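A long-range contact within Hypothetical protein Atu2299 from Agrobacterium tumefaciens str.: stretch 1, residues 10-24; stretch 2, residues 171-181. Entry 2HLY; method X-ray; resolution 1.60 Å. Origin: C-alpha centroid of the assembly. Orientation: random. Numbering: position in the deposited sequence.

Stretch 1 10-24: QTDYFRIYRVINSLL
Stretch 2 171-181: NWFRKSPKQMA

Stretch 1 is helical throughout, residues 10-24, with phi/psi near -60/-45 along most of its length and regular i to i+4 bonds such as Arg 15 N to Thr 11 O and Val 19 N to Arg 15 O, 3.0 and 2.9 Å. Stretch 2 enters as the last residues of a helix, 171-172, and Phe 173 (phi/psi -60/134) is the first to leave helical values. Residues 174-176 are extended, Pro 177 (phi/psi -94/16) follows a cis peptide bond, and the chain then runs through Lys 178 (-74/154) to Met 180 (-93/150). Two CA pairs set the register: Asp 12 CA to Lys 175 CA is 6.0 Å and Ile 16 CA to Phe 173 CA is 6.5 Å. Sequence number rises on one side as it falls on the other, so residues 173-175 run antiparallel to the helix. The contact buries 606 Å², both sides summed.

The polar end is organised by Asp 12 and Arg 15, both with CB directed toward stretch 2 and chi1 m. Asp 12 OD1 accepts a hydrogen bond from Ser 176 N at 2.7 Å and 168°, a nearly linear approach to a backbone amide. Its other oxygen, OD2, accepts from a water at 2.6 Å, and that water also donates to Ser 176 O, 2.6 Å away, so the carboxylate reaches Ser 176 N directly and Ser 176 O through the water.

Arg 15 (m, t, t, chi4 -145°) fills the hollow made by the bend around the cis peptide. Its NH1 donates to Arg 174 O at 2.8 Å (147°) and to Lys 178 O at 2.7 Å (164°), while NH2 to Lys 178 O, at 3.2 Å and 130°, is weak. Both carbonyls lie at the guanidinium edge, where the N-H bonds point; Ser 176 CA covers one face, 3.6 Å from Arg 15 CZ. The turn is braced internally by Lys 178 N to Lys 175 O, 3.0 Å.

Further along the helix the fit is mainly apolar. Phe 173 (chi1 t, chi2 77°) has a sideways CB, but its ring reaches the helix: Ile 16 CD1 lies over one face, Ile 16 CG1 is 3.5 Å from Phe 173 CE1, and Arg 15 CB meets the ring edge at 3.8 Å from that same CE1. Val 19 (t) is the bump between Trp 172 and Met 180, with CG1 4.1 Å from Trp 172 CE3 and CG2 3.3 Å from Met 180 CE. Met 180 adopts m, t, p.

Trp 172 (chi1 t, chi2 -17°) brings its six-membered ring up to the helix's later turns: Leu 23 CG is at the ring edge, 4.1 Å from Trp 172 CZ3, and Ser 22 CB is 4.1 Å from Trp 172 CH2. The indole is held by Trp 172 NE1 donating to Ala 181 O, 2.8 Å and 170°.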

# COMPACT_ATOMS: atom_id res chain seq x y z
N GLN A 10 12.11 6.68 4.66
CA GLN A 10 10.77 7.28 4.78
C GLN A 10 10.43 8.11 3.54
O GLN A 10 9.33 8.02 2.98
CB GLN A 10 10.64 8.11 6.06
CG GLN A 10 9.29 8.78 6.17
CD GLN A 10 9.09 9.54 7.47
OE1 GLN A 10 9.09 8.94 8.55
NE2 GLN A 10 8.88 10.84 7.37
N THR A 11 11.37 8.94 3.10
CA THR A 11 11.08 9.81 1.99
C THR A 11 10.76 9.02 0.72
O THR A 11 9.90 9.42 -0.07
CB THR A 11 12.19 10.87 1.78
OG1 THR A 11 11.69 11.93 0.97
CG2 THR A 11 13.46 10.24 1.19
N ASP A 12 11.44 7.89 0.55
CA ASP A 12 11.24 7.03 -0.63
C ASP A 12 9.93 6.24 -0.53
O ASP A 12 9.24 6.00 -1.53
CB ASP A 12 12.46 6.12 -0.81
CG ASP A 12 13.69 6.91 -1.25
OD1 ASP A 12 13.53 7.88 -2.02
OD2 ASP A 12 14.82 6.57 -0.82
N TYR A 13 9.58 5.85 0.69
CA TYR A 13 8.26 5.26 0.92
C TYR A 13 7.18 6.23 0.45
O TYR A 13 6.23 5.84 -0.23
CB TYR A 13 8.10 4.96 2.41
CG TYR A 13 6.68 4.61 2.83
CD1 TYR A 13 6.28 3.27 3.00
CD2 TYR A 13 5.75 5.61 3.11
CE1 TYR A 13 4.98 2.95 3.42
CE2 TYR A 13 4.46 5.30 3.52
CZ TYR A 13 4.09 3.97 3.69
OH TYR A 13 2.81 3.72 4.14
N PHE A 14 7.31 7.51 0.83
CA PHE A 14 6.33 8.48 0.38
C PHE A 14 6.34 8.68 -1.14
O PHE A 14 5.29 8.86 -1.74
CB PHE A 14 6.49 9.81 1.13
CG PHE A 14 6.04 9.76 2.56
CD1 PHE A 14 4.83 9.15 2.92
CD2 PHE A 14 6.82 10.35 3.57
CE1 PHE A 14 4.41 9.14 4.26
CE2 PHE A 14 6.39 10.33 4.90
CZ PHE A 14 5.19 9.72 5.24
N ARG A 15 7.52 8.65 -1.76
CA ARG A 15 7.60 8.71 -3.24
C ARG A 15 6.77 7.58 -3.85
O ARG A 15 6.02 7.79 -4.83
CB ARG A 15 9.05 8.59 -3.71
CG ARG A 15 9.85 9.87 -3.44
CD ARG A 15 11.26 9.76 -4.03
NE ARG A 15 11.93 11.05 -3.95
CZ ARG A 15 12.78 11.53 -4.87
NH1 ARG A 15 13.09 10.81 -5.94
NH2 ARG A 15 13.31 12.72 -4.70
N ILE A 16 6.89 6.39 -3.28
CA ILE A 16 6.18 5.21 -3.81
C ILE A 16 4.67 5.38 -3.65
O ILE A 16 3.90 5.20 -4.61
CB ILE A 16 6.67 3.89 -3.15
CG1 ILE A 16 8.13 3.63 -3.55
CG2 ILE A 16 5.77 2.71 -3.55
CD1 ILE A 16 8.83 2.51 -2.74
N TYR A 17 4.25 5.78 -2.46
CA TYR A 17 2.84 6.07 -2.24
C TYR A 17 2.36 7.11 -3.26
O TYR A 17 1.32 6.92 -3.90
CB TYR A 17 2.55 6.55 -0.79
CG TYR A 17 1.20 7.23 -0.71
CD1 TYR A 17 0.02 6.48 -0.58
CD2 TYR A 17 1.09 8.62 -0.83
CE1 TYR A 17 -1.22 7.11 -0.55
CE2 TYR A 17 -0.16 9.26 -0.79
CZ TYR A 17 -1.30 8.50 -0.66
OH TYR A 17 -2.55 9.11 -0.64
N ARG A 18 3.11 8.20 -3.41
CA ARG A 18 2.68 9.28 -4.31
C ARG A 18 2.52 8.80 -5.75
O ARG A 18 1.52 9.11 -6.40
CB ARG A 18 3.63 10.47 -4.22
CG ARG A 18 3.03 11.75 -4.80
CD ARG A 18 4.02 12.91 -4.73
NE ARG A 18 4.45 13.24 -3.37
CZ ARG A 18 3.77 14.00 -2.51
NH1 ARG A 18 2.60 14.53 -2.86
NH2 ARG A 18 4.27 14.24 -1.30
N VAL A 19 3.49 8.01 -6.23
CA VAL A 19 3.44 7.47 -7.59
C VAL A 19 2.19 6.62 -7.80
O VAL A 19 1.44 6.81 -8.76
CB VAL A 19 4.71 6.67 -7.92
CG1 VAL A 19 4.52 5.82 -9.19
CG2 VAL A 19 5.89 7.64 -8.07
N ILE A 20 1.96 5.67 -6.89
CA ILE A 20 0.84 4.75 -7.05
C ILE A 20 -0.48 5.51 -6.94
O ILE A 20 -1.41 5.30 -7.73
CB ILE A 20 0.91 3.60 -6.02
CG1 ILE A 20 2.23 2.84 -6.16
CG2 ILE A 20 -0.33 2.70 -6.16
CD1 ILE A 20 2.51 1.85 -5.03
N ASN A 21 -0.56 6.42 -5.96
CA ASN A 21 -1.77 7.21 -5.78
C ASN A 21 -2.09 8.02 -7.03
O ASN A 21 -3.25 8.14 -7.44
CB ASN A 21 -1.60 8.17 -4.61
CG ASN A 21 -2.90 8.81 -4.21
OD1 ASN A 21 -3.90 8.11 -3.97
ND2 ASN A 21 -2.91 10.14 -4.17
N SER A 22 -1.05 8.57 -7.64
CA SER A 22 -1.22 9.41 -8.82
C SER A 22 -1.78 8.61 -10.00
O SER A 22 -2.60 9.13 -10.78
CB SER A 22 0.12 10.05 -9.20
OG SER A 22 0.61 10.85 -8.14
N LEU A 23 -1.35 7.36 -10.13
CA LEU A 23 -1.82 6.48 -11.20
C LEU A 23 -3.24 5.95 -10.95
O LEU A 23 -3.99 5.66 -11.90
CB LEU A 23 -0.83 5.32 -11.36
CG LEU A 23 0.51 5.70 -11.99
CD1 LEU A 23 1.54 4.59 -11.82
CD2 LEU A 23 0.31 6.02 -13.48
N LEU A 24 -3.61 5.84 -9.69
CA LEU A 24 -4.89 5.27 -9.31
C LEU A 24 -6.01 6.24 -9.23
O LEU A 24 -7.13 5.86 -9.27
CB LEU A 24 -4.79 4.73 -7.93
CG LEU A 24 -4.23 3.37 -7.88
CD1 LEU A 24 -4.91 2.49 -8.89
CD2 LEU A 24 -2.81 3.41 -8.11
N ASN A 171 8.88 2.85 -13.53
CA ASN A 171 9.72 3.76 -14.30
C ASN A 171 9.66 5.22 -13.84
O ASN A 171 10.61 5.98 -14.08
CB ASN A 171 9.43 3.56 -15.78
CG ASN A 171 10.13 2.34 -16.31
OD1 ASN A 171 11.36 2.31 -16.39
ND2 ASN A 171 9.38 1.31 -16.65
N TRP A 172 8.58 5.58 -13.16
CA TRP A 172 8.40 6.92 -12.58
C TRP A 172 9.23 7.06 -11.29
O TRP A 172 9.91 8.07 -11.08
CB TRP A 172 6.93 7.15 -12.24
CG TRP A 172 6.49 8.60 -12.23
CD1 TRP A 172 7.28 9.73 -12.16
CD2 TRP A 172 5.14 9.06 -12.25
NE1 TRP A 172 6.48 10.87 -12.18
CE2 TRP A 172 5.17 10.48 -12.21
CE3 TRP A 172 3.90 8.40 -12.30
CZ2 TRP A 172 4.00 11.25 -12.25
CZ3 TRP A 172 2.74 9.16 -12.32
CH2 TRP A 172 2.80 10.58 -12.29
N PHE A 173 9.13 6.06 -10.42
CA PHE A 173 9.84 6.08 -9.15
C PHE A 173 11.35 6.17 -9.33
O PHE A 173 11.91 5.44 -10.13
CB PHE A 173 9.50 4.83 -8.32
CG PHE A 173 10.35 4.71 -7.08
CD1 PHE A 173 10.07 5.50 -5.95
CD2 PHE A 173 11.46 3.87 -7.05
CE1 PHE A 173 10.85 5.40 -4.82
CE2 PHE A 173 12.26 3.77 -5.92
CZ PHE A 173 11.96 4.54 -4.79
N ARG A 174 11.99 7.06 -8.56
CA ARG A 174 13.45 7.16 -8.44
C ARG A 174 13.75 7.34 -6.96
O ARG A 174 12.99 8.01 -6.26
CB ARG A 174 14.00 8.37 -9.21
CG ARG A 174 13.79 8.31 -10.70
CD ARG A 174 14.16 9.60 -11.41
NE ARG A 174 13.70 9.48 -12.79
CZ ARG A 174 14.48 9.16 -13.83
NH1 ARG A 174 13.94 9.06 -15.04
NH2 ARG A 174 15.78 8.98 -13.67
N LYS A 175 14.85 6.75 -6.50
CA LYS A 175 15.23 6.96 -5.10
C LYS A 175 15.67 8.41 -4.90
O LYS A 175 16.30 9.02 -5.77
CB LYS A 175 16.34 6.01 -4.67
CG LYS A 175 15.92 4.56 -4.66
CD LYS A 175 17.07 3.65 -4.29
CE LYS A 175 16.74 2.20 -4.54
NZ LYS A 175 17.86 1.33 -4.14
N SER A 176 15.33 8.97 -3.74
CA SER A 176 15.79 10.31 -3.38
C SER A 176 17.32 10.36 -3.39
O SER A 176 17.98 9.39 -3.01
CB SER A 176 15.25 10.69 -1.99
OG SER A 176 15.58 12.03 -1.67
N PRO A 177 17.91 11.51 -3.80
CA PRO A 177 17.33 12.77 -4.20
C PRO A 177 17.07 12.94 -5.70
O PRO A 177 16.89 14.07 -6.16
CB PRO A 177 18.41 13.77 -3.76
CG PRO A 177 19.68 13.04 -4.05
CD PRO A 177 19.39 11.56 -3.85
N LYS A 178 17.08 11.86 -6.47
CA LYS A 178 16.96 12.01 -7.92
C LYS A 178 15.56 12.38 -8.38
O LYS A 178 14.62 12.21 -7.63
CB LYS A 178 17.20 10.66 -8.63
CG LYS A 178 18.32 9.74 -8.15
CD LYS A 178 18.24 8.35 -8.83
CE LYS A 178 18.51 8.39 -10.36
NZ LYS A 178 18.47 7.03 -11.04
N GLN A 179 15.39 13.04 -9.51
CA GLN A 179 14.67 14.28 -9.61
C GLN A 179 13.61 13.50 -10.43
O GLN A 179 13.97 12.88 -11.44
CB GLN A 179 15.37 15.32 -10.49
CG GLN A 179 16.23 16.27 -9.69
N MET A 180 12.37 13.40 -9.95
CA MET A 180 11.29 12.67 -10.65
C MET A 180 10.46 13.58 -11.54
O MET A 180 10.29 14.77 -11.23
CB MET A 180 10.37 11.97 -9.64
CG MET A 180 10.96 10.70 -9.06
SD MET A 180 10.09 10.10 -7.59
CE MET A 180 8.44 9.80 -8.23
N ALA A 181 9.91 13.05 -12.63
CA ALA A 181 9.00 13.82 -13.47
C ALA A 181 7.78 14.29 -12.69
O ALA A 181 7.19 13.52 -11.94
CB ALA A 181 8.55 13.00 -14.68
O HOH W 1 17.16 7.67 -1.19
O HOH W 2 14.28 15.34 -6.04
O HOH W 3 14.40 14.43 -2.17